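PDB 5B82: Tll0287 protein from Thermosynechococcus elongatus, which binds one heme c with His/Cys axial ligation in a PAS-like domain and is probably a redox or sensory protein linked to photosynthesis. Local coordinates for residues A[86-90]-A[99-105]; A[91-95]-A[161-167]; A[136-140]-A[167-171]. All coordinates share one frame; numbering follows the deposited sequence.

Interaction 1: A[86-90]-A[99-105]. With HEC (heme c), chain B.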
# COMPACT_ATOMS: atom_id res chain seq x y z
N VAL A 86 -6.89 6.18 6.60
CA VAL A 86 -5.65 5.80 5.90
C VAL A 86 -5.74 4.33 5.58
O VAL A 86 -6.05 3.53 6.46
CB VAL A 86 -4.40 6.03 6.78
CG1 VAL A 86 -3.11 5.61 6.02
CG2 VAL A 86 -4.33 7.47 7.23
N ARG A 87 -5.49 3.97 4.33
CA ARG A 87 -5.68 2.60 3.89
C ARG A 87 -4.88 2.27 2.63
O ARG A 87 -4.82 3.07 1.69
CB ARG A 87 -7.16 2.36 3.60
CG ARG A 87 -7.54 0.91 3.38
CD ARG A 87 -9.06 0.76 3.34
NE ARG A 87 -9.64 1.28 2.11
CZ ARG A 87 -9.96 0.54 1.06
NH1 ARG A 87 -9.76 -0.78 1.09
NH2 ARG A 87 -10.49 1.10 -0.01
N GLN A 88 -4.28 1.09 2.62
CA GLN A 88 -3.66 0.58 1.40
C GLN A 88 -4.76 0.00 0.53
O GLN A 88 -5.71 -0.62 1.03
CB GLN A 88 -2.64 -0.50 1.72
CG GLN A 88 -1.45 0.01 2.50
CD GLN A 88 -0.63 -1.12 3.09
OE1 GLN A 88 0.40 -1.51 2.54
NE2 GLN A 88 -1.10 -1.67 4.21
N VAL A 89 -4.65 0.22 -0.77
CA VAL A 89 -5.64 -0.27 -1.71
C VAL A 89 -4.94 -0.88 -2.90
O VAL A 89 -4.04 -0.27 -3.47
CB VAL A 89 -6.54 0.86 -2.22
CG1 VAL A 89 -7.63 0.30 -3.13
CG2 VAL A 89 -7.15 1.64 -1.04
N ALA A 90 -5.35 -2.09 -3.29
CA ALA A 90 -4.77 -2.75 -4.45
C ALA A 90 -5.81 -3.59 -5.17
O ALA A 90 -6.66 -4.21 -4.55
CB ALA A 90 -3.57 -3.61 -4.05
N ALA A 99 -9.13 -4.05 -0.57
CA ALA A 99 -9.76 -4.06 -1.88
C ALA A 99 -10.20 -2.66 -2.28
O ALA A 99 -10.43 -1.81 -1.43
CB ALA A 99 -10.95 -5.02 -1.90
N PRO A 100 -10.31 -2.41 -3.59
CA PRO A 100 -10.94 -1.15 -3.98
C PRO A 100 -12.40 -1.17 -3.52
O PRO A 100 -13.02 -2.23 -3.57
CB PRO A 100 -10.85 -1.18 -5.51
CG PRO A 100 -9.66 -2.09 -5.79
CD PRO A 100 -9.78 -3.15 -4.74
N ARG A 101 -12.92 -0.04 -3.06
CA ARG A 101 -14.28 0.00 -2.53
C ARG A 101 -15.18 0.98 -3.27
O ARG A 101 -16.39 0.79 -3.34
CB ARG A 101 -14.27 0.38 -1.05
CG ARG A 101 -13.67 -0.68 -0.17
CD ARG A 101 -13.57 -0.20 1.26
NE ARG A 101 -13.02 -1.24 2.12
CZ ARG A 101 -12.48 -1.01 3.30
NH1 ARG A 101 -12.40 0.22 3.77
NH2 ARG A 101 -12.00 -2.03 4.01
N THR A 102 -14.58 2.03 -3.80
CA THR A 102 -15.34 3.11 -4.43
C THR A 102 -14.87 3.40 -5.84
O THR A 102 -13.79 2.95 -6.25
CB THR A 102 -15.21 4.42 -3.63
OG1 THR A 102 -13.83 4.76 -3.52
CG2 THR A 102 -15.80 4.27 -2.23
N ALA A 103 -15.69 4.15 -6.58
CA ALA A 103 -15.33 4.63 -7.91
C ALA A 103 -14.07 5.46 -7.85
O ALA A 103 -13.28 5.47 -8.80
CB ALA A 103 -16.47 5.44 -8.51
N LEU A 104 -13.86 6.16 -6.74
CA LEU A 104 -12.64 6.94 -6.59
C LEU A 104 -11.40 6.06 -6.46
O LEU A 104 -10.34 6.39 -7.01
CB LEU A 104 -12.74 7.88 -5.39
CG LEU A 104 -11.51 8.75 -5.14
CD1 LEU A 104 -11.09 9.52 -6.39
CD2 LEU A 104 -11.78 9.69 -3.98
N ASP A 105 -11.51 4.96 -5.74
CA ASP A 105 -10.38 4.03 -5.64
C ASP A 105 -9.96 3.58 -7.04
O ASP A 105 -8.77 3.63 -7.41
CB ASP A 105 -10.73 2.81 -4.78
CG ASP A 105 -10.79 3.14 -3.28
OD1 ASP A 105 -10.11 4.08 -2.84
OD2 ASP A 105 -11.51 2.42 -2.55
FE HEC B . 3.72 -7.00 0.84
CHA HEC B . 0.46 -6.76 1.77
CHB HEC B . 3.30 -4.18 -1.16
CHC HEC B . 7.02 -7.02 0.05
CHD HEC B . 4.06 -10.01 2.48
NA HEC B . 2.16 -5.74 0.34
C1A HEC B . 0.93 -5.76 0.96
C2A HEC B . 0.21 -4.56 0.59
C3A HEC B . 1.00 -3.85 -0.22
C4A HEC B . 2.23 -4.58 -0.40
CMA HEC B . 0.70 -2.50 -0.89
CAA HEC B . -1.22 -4.15 1.06
CBA HEC B . -2.28 -4.46 0.01
CGA HEC B . -2.67 -5.91 0.06
O1A HEC B . -2.44 -6.63 -0.94
O2A HEC B . -3.18 -6.36 1.12
NB HEC B . 4.90 -5.83 -0.35
C1B HEC B . 4.57 -4.69 -1.04
C2B HEC B . 5.77 -4.12 -1.62
C3B HEC B . 6.79 -4.91 -1.29
C4B HEC B . 6.27 -5.99 -0.48
CMB HEC B . 5.83 -2.85 -2.51
CAB HEC B . 8.28 -4.71 -1.68
CBB HEC B . 8.86 -3.44 -1.01
NC HEC B . 5.24 -8.30 1.17
C1C HEC B . 6.55 -8.08 0.80
C2C HEC B . 7.37 -9.07 1.47
C3C HEC B . 6.54 -9.98 2.02
C4C HEC B . 5.19 -9.46 1.92
CMC HEC B . 8.86 -9.28 1.13
CAC HEC B . 6.94 -11.30 2.75
CBC HEC B . 7.90 -11.13 3.95
ND HEC B . 2.46 -8.23 1.89
C1D HEC B . 2.85 -9.36 2.61
C2D HEC B . 1.77 -9.74 3.50
C3D HEC B . 0.66 -8.73 3.26
C4D HEC B . 1.17 -7.83 2.25
CMD HEC B . 1.74 -10.93 4.49
CAD HEC B . -0.71 -8.63 3.95
CBD HEC B . -0.47 -7.76 5.18
CGD HEC B . -1.77 -7.41 5.87
O1D HEC B . -2.46 -8.32 6.38
O2D HEC B . -2.11 -6.20 5.91
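Ala-99 O is gripped end-on by both terminal nitrogens of Arg-87: NH1 donates at 2.8 Å in a fairly straight bond, and NH2 gives a longer, more bent one at 3.2 Å. The oxygen lies in the guanidinium plane. This fork ties strand 85-89, an outer strand of the antiparallel sheet of the PAS-like domain, to the loop that runs into helix 103-114. The helix starts with a capping box in which Asp-105 N donates to Thr-102 OG1.

NH2 of Arg-87 also makes a salt bridge with Asp-105, 3.0 Å from OD2, the carboxylate plane being turned well away from that of the guanidinium. The same oxygen receives Arg-101 N on its anti lone pair, with Thr-102 N as a weak further donor, so one carboxylate holds both the arginine and the turn before the helix. Over one face of the Arg-87 guanidinium lies that of Arg-101, stacked almost parallel, centres 3.7 Å apart and planes at 4°. Two like charges are thus face to face, a cost that Asp-105 and the carbonyl of Ala-99 probably offset. The bend at chi3 of Arg-87 (73°) turns its flat end into this slot, where Val-89 CG2 covers the opposite face. NH1 has a second acceptor in Asn-97 O, and Asn-97 OD1 weakly holds Arg-101.

Two residues on from Arg-87, Val-89 sends CG1 against Pro-100, with CA of the proline 3.7 Å away. Gln-88 turns to the other side of the strand and enters the heme pocket, its OE1, bonded to Arg-45, lying 3.4 Å from CAA of the heme. Just past the strand, Pro-100 CD rests 3.3 Å from Ala-90 O.

Interaction 2: A[91-95]-A[161-167]. With HEC (heme c), chain B.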
# COMPACT_ATOMS: atom_id res chain seq x y z
N LEU A 91 -5.73 -3.58 -6.50
CA LEU A 91 -6.55 -4.44 -7.34
C LEU A 91 -6.29 -5.91 -6.98
O LEU A 91 -7.23 -6.70 -6.83
CB LEU A 91 -6.22 -4.20 -8.81
CG LEU A 91 -6.75 -5.22 -9.81
CD1 LEU A 91 -8.19 -4.93 -10.18
CD2 LEU A 91 -5.85 -5.27 -11.05
N LYS A 92 -5.01 -6.26 -6.87
CA LYS A 92 -4.59 -7.59 -6.47
C LYS A 92 -4.11 -7.52 -5.03
O LYS A 92 -2.95 -7.22 -4.76
CB LYS A 92 -3.45 -8.09 -7.38
CG LYS A 92 -3.80 -8.07 -8.86
CD LYS A 92 -2.57 -8.21 -9.75
CE LYS A 92 -1.95 -9.60 -9.64
NZ LYS A 92 -0.81 -9.74 -10.59
N TYR A 93 -5.03 -7.78 -4.10
CA TYR A 93 -4.77 -7.60 -2.68
C TYR A 93 -4.58 -8.92 -1.95
O TYR A 93 -5.09 -9.96 -2.37
CB TYR A 93 -5.91 -6.82 -2.02
CG TYR A 93 -7.26 -7.41 -2.35
CD1 TYR A 93 -7.82 -8.41 -1.57
CD2 TYR A 93 -7.97 -6.98 -3.47
CE1 TYR A 93 -9.05 -8.95 -1.89
CE2 TYR A 93 -9.19 -7.51 -3.79
CZ TYR A 93 -9.73 -8.50 -3.00
OH TYR A 93 -10.95 -9.03 -3.32
N ARG A 94 -3.86 -8.87 -0.84
CA ARG A 94 -3.63 -10.02 0.00
C ARG A 94 -4.63 -9.98 1.15
O ARG A 94 -5.31 -10.96 1.44
CB ARG A 94 -2.20 -10.00 0.52
CG ARG A 94 -1.84 -11.11 1.48
CD ARG A 94 -0.37 -11.43 1.32
NE ARG A 94 -0.13 -12.07 0.03
CZ ARG A 94 1.07 -12.29 -0.50
NH1 ARG A 94 2.17 -11.91 0.15
NH2 ARG A 94 1.18 -12.89 -1.67
N ASN A 95 -4.69 -8.83 1.81
CA ASN A 95 -5.65 -8.61 2.89
C ASN A 95 -6.95 -8.06 2.29
O ASN A 95 -6.93 -7.02 1.62
CB ASN A 95 -5.04 -7.64 3.90
CG ASN A 95 -5.92 -7.41 5.11
OD1 ASN A 95 -7.15 -7.39 5.02
ND2 ASN A 95 -5.29 -7.22 6.27
N SER A 161 -7.85 -16.02 0.08
CA SER A 161 -8.28 -15.33 -1.13
C SER A 161 -7.21 -14.41 -1.71
O SER A 161 -7.52 -13.43 -2.39
CB SER A 161 -9.56 -14.52 -0.88
OG SER A 161 -10.68 -15.38 -0.75
N ASP A 162 -5.95 -14.73 -1.43
CA ASP A 162 -4.83 -13.90 -1.88
C ASP A 162 -4.80 -13.75 -3.40
O ASP A 162 -5.08 -14.70 -4.13
CB ASP A 162 -3.50 -14.51 -1.39
CG ASP A 162 -2.30 -13.69 -1.82
OD1 ASP A 162 -1.31 -14.30 -2.27
OD2 ASP A 162 -2.34 -12.45 -1.69
N ARG A 163 -4.47 -12.54 -3.86
CA ARG A 163 -4.28 -12.28 -5.28
C ARG A 163 -2.98 -11.50 -5.50
O ARG A 163 -2.60 -11.20 -6.63
CB ARG A 163 -5.46 -11.49 -5.86
CG ARG A 163 -6.81 -12.17 -5.71
CD ARG A 163 -7.38 -12.63 -7.05
NE ARG A 163 -6.72 -13.83 -7.58
CZ ARG A 163 -7.11 -14.47 -8.68
NH1 ARG A 163 -8.15 -14.04 -9.38
NH2 ARG A 163 -6.45 -15.56 -9.08
N ALA A 164 -2.29 -11.17 -4.41
CA ALA A 164 -1.11 -10.32 -4.48
C ALA A 164 0.16 -11.07 -4.90
O ALA A 164 1.17 -11.07 -4.19
CB ALA A 164 -0.89 -9.61 -3.14
N TYR A 165 0.10 -11.70 -6.07
CA TYR A 165 1.26 -12.41 -6.62
C TYR A 165 1.35 -12.20 -8.12
O TYR A 165 0.46 -11.60 -8.73
CB TYR A 165 1.19 -13.91 -6.31
CG TYR A 165 -0.11 -14.57 -6.73
CD1 TYR A 165 -1.12 -14.82 -5.81
CD2 TYR A 165 -0.33 -14.96 -8.05
CE1 TYR A 165 -2.31 -15.41 -6.18
CE2 TYR A 165 -1.51 -15.56 -8.44
CZ TYR A 165 -2.50 -15.78 -7.50
OH TYR A 165 -3.68 -16.38 -7.87
N GLY A 166 2.42 -12.70 -8.71
CA GLY A 166 2.62 -12.62 -10.15
C GLY A 166 3.10 -11.27 -10.63
O GLY A 166 3.00 -10.96 -11.82
N PHE A 167 3.61 -10.45 -9.72
CA PHE A 167 4.16 -9.15 -10.09
C PHE A 167 5.56 -9.26 -10.70
O PHE A 167 6.27 -10.23 -10.47
CB PHE A 167 4.22 -8.23 -8.88
CG PHE A 167 2.88 -7.84 -8.35
CD1 PHE A 167 2.17 -6.79 -8.91
CD2 PHE A 167 2.34 -8.49 -7.26
CE1 PHE A 167 0.94 -6.43 -8.41
CE2 PHE A 167 1.11 -8.13 -6.76
CZ PHE A 167 0.41 -7.10 -7.33
FE HEC B . 3.72 -7.00 0.84
CHA HEC B . 0.46 -6.76 1.77
CHB HEC B . 3.30 -4.18 -1.16
CHC HEC B . 7.02 -7.02 0.05
CHD HEC B . 4.06 -10.01 2.48
NA HEC B . 2.16 -5.74 0.34
C1A HEC B . 0.93 -5.76 0.96
C2A HEC B . 0.21 -4.56 0.59
C3A HEC B . 1.00 -3.85 -0.22
C4A HEC B . 2.23 -4.58 -0.40
CMA HEC B . 0.70 -2.50 -0.89
CAA HEC B . -1.22 -4.15 1.06
CBA HEC B . -2.28 -4.46 0.01
CGA HEC B . -2.67 -5.91 0.06
O1A HEC B . -2.44 -6.63 -0.94
O2A HEC B . -3.18 -6.36 1.12
NB HEC B . 4.90 -5.83 -0.35
C1B HEC B . 4.57 -4.69 -1.04
C2B HEC B . 5.77 -4.12 -1.62
C3B HEC B . 6.79 -4.91 -1.29
C4B HEC B . 6.27 -5.99 -0.48
CMB HEC B . 5.83 -2.85 -2.51
CAB HEC B . 8.28 -4.71 -1.68
CBB HEC B . 8.86 -3.44 -1.01
NC HEC B . 5.24 -8.30 1.17
C1C HEC B . 6.55 -8.08 0.80
C2C HEC B . 7.37 -9.07 1.47
C3C HEC B . 6.54 -9.98 2.02
C4C HEC B . 5.19 -9.46 1.92
CMC HEC B . 8.86 -9.28 1.13
CAC HEC B . 6.94 -11.30 2.75
CBC HEC B . 7.90 -11.13 3.95
ND HEC B . 2.46 -8.23 1.89
C1D HEC B . 2.85 -9.36 2.61
C2D HEC B . 1.77 -9.74 3.50
C3D HEC B . 0.66 -8.73 3.26
C4D HEC B . 1.17 -7.83 2.25
CMD HEC B . 1.74 -10.93 4.49
CAD HEC B . -0.71 -8.63 3.95
CBD HEC B . -0.47 -7.76 5.18
CGD HEC B . -1.77 -7.41 5.87
O1D HEC B . -2.46 -8.32 6.38
O2D HEC B . -2.11 -6.20 5.91
O HOH W 1 -7.08 -13.50 1.41
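The Arg-94 guanidinium meets Asp-162 at its edge, near its plane, with heme CHD also at the edge and Ala-164 CB over one face. The grip is side-on: NE of Arg-94 gives OD2 of Asp-162 a bond of 2.8 Å, and NH2 of Arg-94 reaches OD1 of Asp-162 at 2.9 Å. The two planes are 60° apart, and NE comes to OD2 from above the carboxylate, while Ala-164 N arrives at the opposite face and closes an Asx turn. The chi2 torsion of Arg-94 (149°) places CD beside heme ring D, 3.5 Å from C3D, and the bend at chi3 (-69°) swings NE on toward Asp-162.

Lys-92 NZ stands over the face of the Phe-167 ring in a cation-pi contact, 4.3 Å from its centroid. NZ also donates to Tyr-165 O at 2.9 Å, in the carbonyl plane. Between these side chains the backbones join where Arg-163 N bonds to Tyr-93 O. A water bridges Arg-94 O and, weakly, Ser-161 N.

The 91-95 loop also holds the heme propionates: Arg-94 N donates to O1A at 2.7 Å, Asn-95 N to O2A, and Asn-95 ND2 to O1D. Ala-164 O accepts from axial His-145, and Arg-151 is a second cation for Asp-162. With an alanine in place of Arg-94, Asp-162 would probably lose one of its two cations and a gap would open beside ring D. The contact thus combines backbone N-H groups at the propionates with a buried ion pair at the porphyrin rim, whose charges may influence the heme's redox potential.

Interaction 3: A[136-140]-A[167-171]. With HEC (heme c), chain B.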
# COMPACT_ATOMS: atom_id res chain seq x y z
N ASP A 136 4.96 0.97 -6.10
CA ASP A 136 5.49 0.16 -7.19
C ASP A 136 6.16 -1.10 -6.64
O ASP A 136 6.47 -1.19 -5.46
CB ASP A 136 6.45 0.96 -8.07
CG ASP A 136 5.74 2.01 -8.92
OD1 ASP A 136 4.57 1.79 -9.31
OD2 ASP A 136 6.35 3.06 -9.20
N VAL A 137 6.38 -2.07 -7.52
CA VAL A 137 7.01 -3.32 -7.13
C VAL A 137 8.52 -3.23 -7.32
O VAL A 137 8.97 -2.95 -8.43
CB VAL A 137 6.47 -4.48 -7.97
CG1 VAL A 137 7.22 -5.77 -7.66
CG2 VAL A 137 4.97 -4.66 -7.73
N GLN A 138 9.30 -3.44 -6.26
CA GLN A 138 10.76 -3.65 -6.38
C GLN A 138 11.12 -5.13 -6.31
O GLN A 138 10.27 -5.97 -6.01
CB GLN A 138 11.54 -2.88 -5.31
CG GLN A 138 11.48 -1.37 -5.45
CD GLN A 138 10.32 -0.77 -4.71
OE1 GLN A 138 9.98 -1.22 -3.62
NE2 GLN A 138 9.68 0.23 -5.31
N ALA A 139 12.39 -5.44 -6.57
CA ALA A 139 12.86 -6.83 -6.59
C ALA A 139 12.63 -7.58 -5.28
O ALA A 139 12.26 -8.75 -5.30
CB ALA A 139 14.35 -6.91 -6.99
N SER A 140 12.86 -6.91 -4.16
CA SER A 140 12.72 -7.54 -2.85
C SER A 140 11.30 -8.08 -2.67
O SER A 140 11.10 -9.18 -2.15
CB SER A 140 13.05 -6.54 -1.75
OG SER A 140 12.22 -5.38 -1.84
N PHE A 167 3.61 -10.45 -9.72
CA PHE A 167 4.16 -9.15 -10.09
C PHE A 167 5.56 -9.26 -10.70
O PHE A 167 6.27 -10.23 -10.47
CB PHE A 167 4.22 -8.23 -8.88
CG PHE A 167 2.88 -7.84 -8.35
CD1 PHE A 167 2.17 -6.79 -8.91
CD2 PHE A 167 2.34 -8.49 -7.26
CE1 PHE A 167 0.94 -6.43 -8.41
CE2 PHE A 167 1.11 -8.13 -6.76
CZ PHE A 167 0.41 -7.10 -7.33
N ARG A 168 5.94 -8.24 -11.46
CA ARG A 168 7.31 -8.10 -11.93
C ARG A 168 7.85 -6.76 -11.45
O ARG A 168 7.07 -5.87 -11.10
CB ARG A 168 7.38 -8.15 -13.46
CG ARG A 168 7.01 -9.50 -14.05
CD ARG A 168 7.85 -9.81 -15.29
NE ARG A 168 8.17 -8.63 -16.09
CZ ARG A 168 7.29 -7.98 -16.87
NH1 ARG A 168 6.03 -8.39 -16.94
NH2 ARG A 168 7.68 -6.92 -17.56
N VAL A 169 9.17 -6.61 -11.43
CA VAL A 169 9.79 -5.36 -11.02
C VAL A 169 9.31 -4.22 -11.92
O VAL A 169 9.45 -4.29 -13.14
CB VAL A 169 11.32 -5.43 -11.10
CG1 VAL A 169 11.94 -4.08 -10.79
CG2 VAL A 169 11.85 -6.48 -10.15
N GLY A 170 8.73 -3.20 -11.30
CA GLY A 170 8.23 -2.05 -12.03
C GLY A 170 6.72 -2.01 -12.15
O GLY A 170 6.16 -0.99 -12.56
N ASP A 171 6.06 -3.11 -11.82
CA ASP A 171 4.60 -3.16 -11.84
C ASP A 171 3.97 -2.18 -10.86
O ASP A 171 4.57 -1.83 -9.85
CB ASP A 171 4.10 -4.56 -11.47
CG ASP A 171 4.28 -5.56 -12.59
OD1 ASP A 171 4.95 -5.21 -13.58
OD2 ASP A 171 3.76 -6.69 -12.46
FE HEC B . 3.72 -7.00 0.84
CHA HEC B . 0.46 -6.76 1.77
CHB HEC B . 3.30 -4.18 -1.16
CHC HEC B . 7.02 -7.02 0.05
CHD HEC B . 4.06 -10.01 2.48
NA HEC B . 2.16 -5.74 0.34
C1A HEC B . 0.93 -5.76 0.96
C2A HEC B . 0.21 -4.56 0.59
C3A HEC B . 1.00 -3.85 -0.22
C4A HEC B . 2.23 -4.58 -0.40
CMA HEC B . 0.70 -2.50 -0.89
CAA HEC B . -1.22 -4.15 1.06
CBA HEC B . -2.28 -4.46 0.01
CGA HEC B . -2.67 -5.91 0.06
O1A HEC B . -2.44 -6.63 -0.94
O2A HEC B . -3.18 -6.36 1.12
NB HEC B . 4.90 -5.83 -0.35
C1B HEC B . 4.57 -4.69 -1.04
C2B HEC B . 5.77 -4.12 -1.62
C3B HEC B . 6.79 -4.91 -1.29
C4B HEC B . 6.27 -5.99 -0.48
CMB HEC B . 5.83 -2.85 -2.51
CAB HEC B . 8.28 -4.71 -1.68
CBB HEC B . 8.86 -3.44 -1.01
NC HEC B . 5.24 -8.30 1.17
C1C HEC B . 6.55 -8.08 0.80
C2C HEC B . 7.37 -9.07 1.47
C3C HEC B . 6.54 -9.98 2.02
C4C HEC B . 5.19 -9.46 1.92
CMC HEC B . 8.86 -9.28 1.13
CAC HEC B . 6.94 -11.30 2.75
CBC HEC B . 7.90 -11.13 3.95
ND HEC B . 2.46 -8.23 1.89
C1D HEC B . 2.85 -9.36 2.61
C2D HEC B . 1.77 -9.74 3.50
C3D HEC B . 0.66 -8.73 3.26
C4D HEC B . 1.17 -7.83 2.25
CMD HEC B . 1.74 -10.93 4.49
CAD HEC B . -0.71 -8.63 3.95
CBD HEC B . -0.47 -7.76 5.18
CGD HEC B . -1.77 -7.41 5.87
O1D HEC B . -2.46 -8.32 6.38
O2D HEC B . -2.11 -6.20 5.91
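Val-137 points its side chain at the 167-171 loop and meets Phe-167 at about a right angle, its CG2 methyl 3.7 Å from CD1 of the ring. Here the type II beta turn from Arg-168 to Asp-171, which leads into strand 172-181 of the PAS-like sheet, packs against the chain leaving the adjacent antiparallel strand 128-136. The two branches of the valine divide the work. With CG1 anti to the backbone N (chi1 175°), that methyl lies over the turn, 3.4 Å from Arg-168 O, while CG2, anti to the carbonyl carbon, touches both the phenylalanine ring and CB of Asp-171.

Val-137's own N and O tie its backbone to the turn. Its N donates to Asp-171 O at 3.0 Å, and its O accepts from Gly-170 N at 2.9 Å. Asp-136 CA makes a CA-H...O contact with the same Asp-171 oxygen, whereas its carboxylate is engaged by Arg-134. Inside the turn, Asp-171 N bonds to Arg-168 O, and the Asp-171 side chain folds back so that OD2 receives Arg-168 N at 2.9 Å, from above the carboxylate plane. Gly-170 occupies the turn position with positive phi (105°), where a CB would press on the preceding carbonyl oxygen.

Farther along, Val-169 lays CG2 against Ala-139 at the exposed side of the contact. Leu-142 of helix 142-145 touches both Val-137 and Val-169, and Phe-167 also touches His-145, an axial ligand of the heme iron. Gln-138 turns away from the turn toward the heme instead, while Ser-140 and Asp-136 also line the pocket. The bend at chi2 of Gln-138 (90°) brings its OE1 to 3.6 Å from the heme atom CBB.

Overall arrangement
The three contacts border one heme c within a single PAS-like domain. Interaction 1 uses edge strand 85-89 and the start of helix 103-114; interaction 2 joins the loop between those elements to the loop before strand 172-181; interaction 3 links that second loop to the chain after strand 128-136. Centres of interactions 1 and 2 are about 14 Å apart, and Ala-99 packs on Tyr-93. Interactions 2 and 3 share Phe-167, with centres about 13 Å apart, whereas 1 and 3, whose centres are about 20 Å apart, do not touch. Interaction 2 crosses both others along the chain, and segments distant in sequence thus line part of the heme pocket.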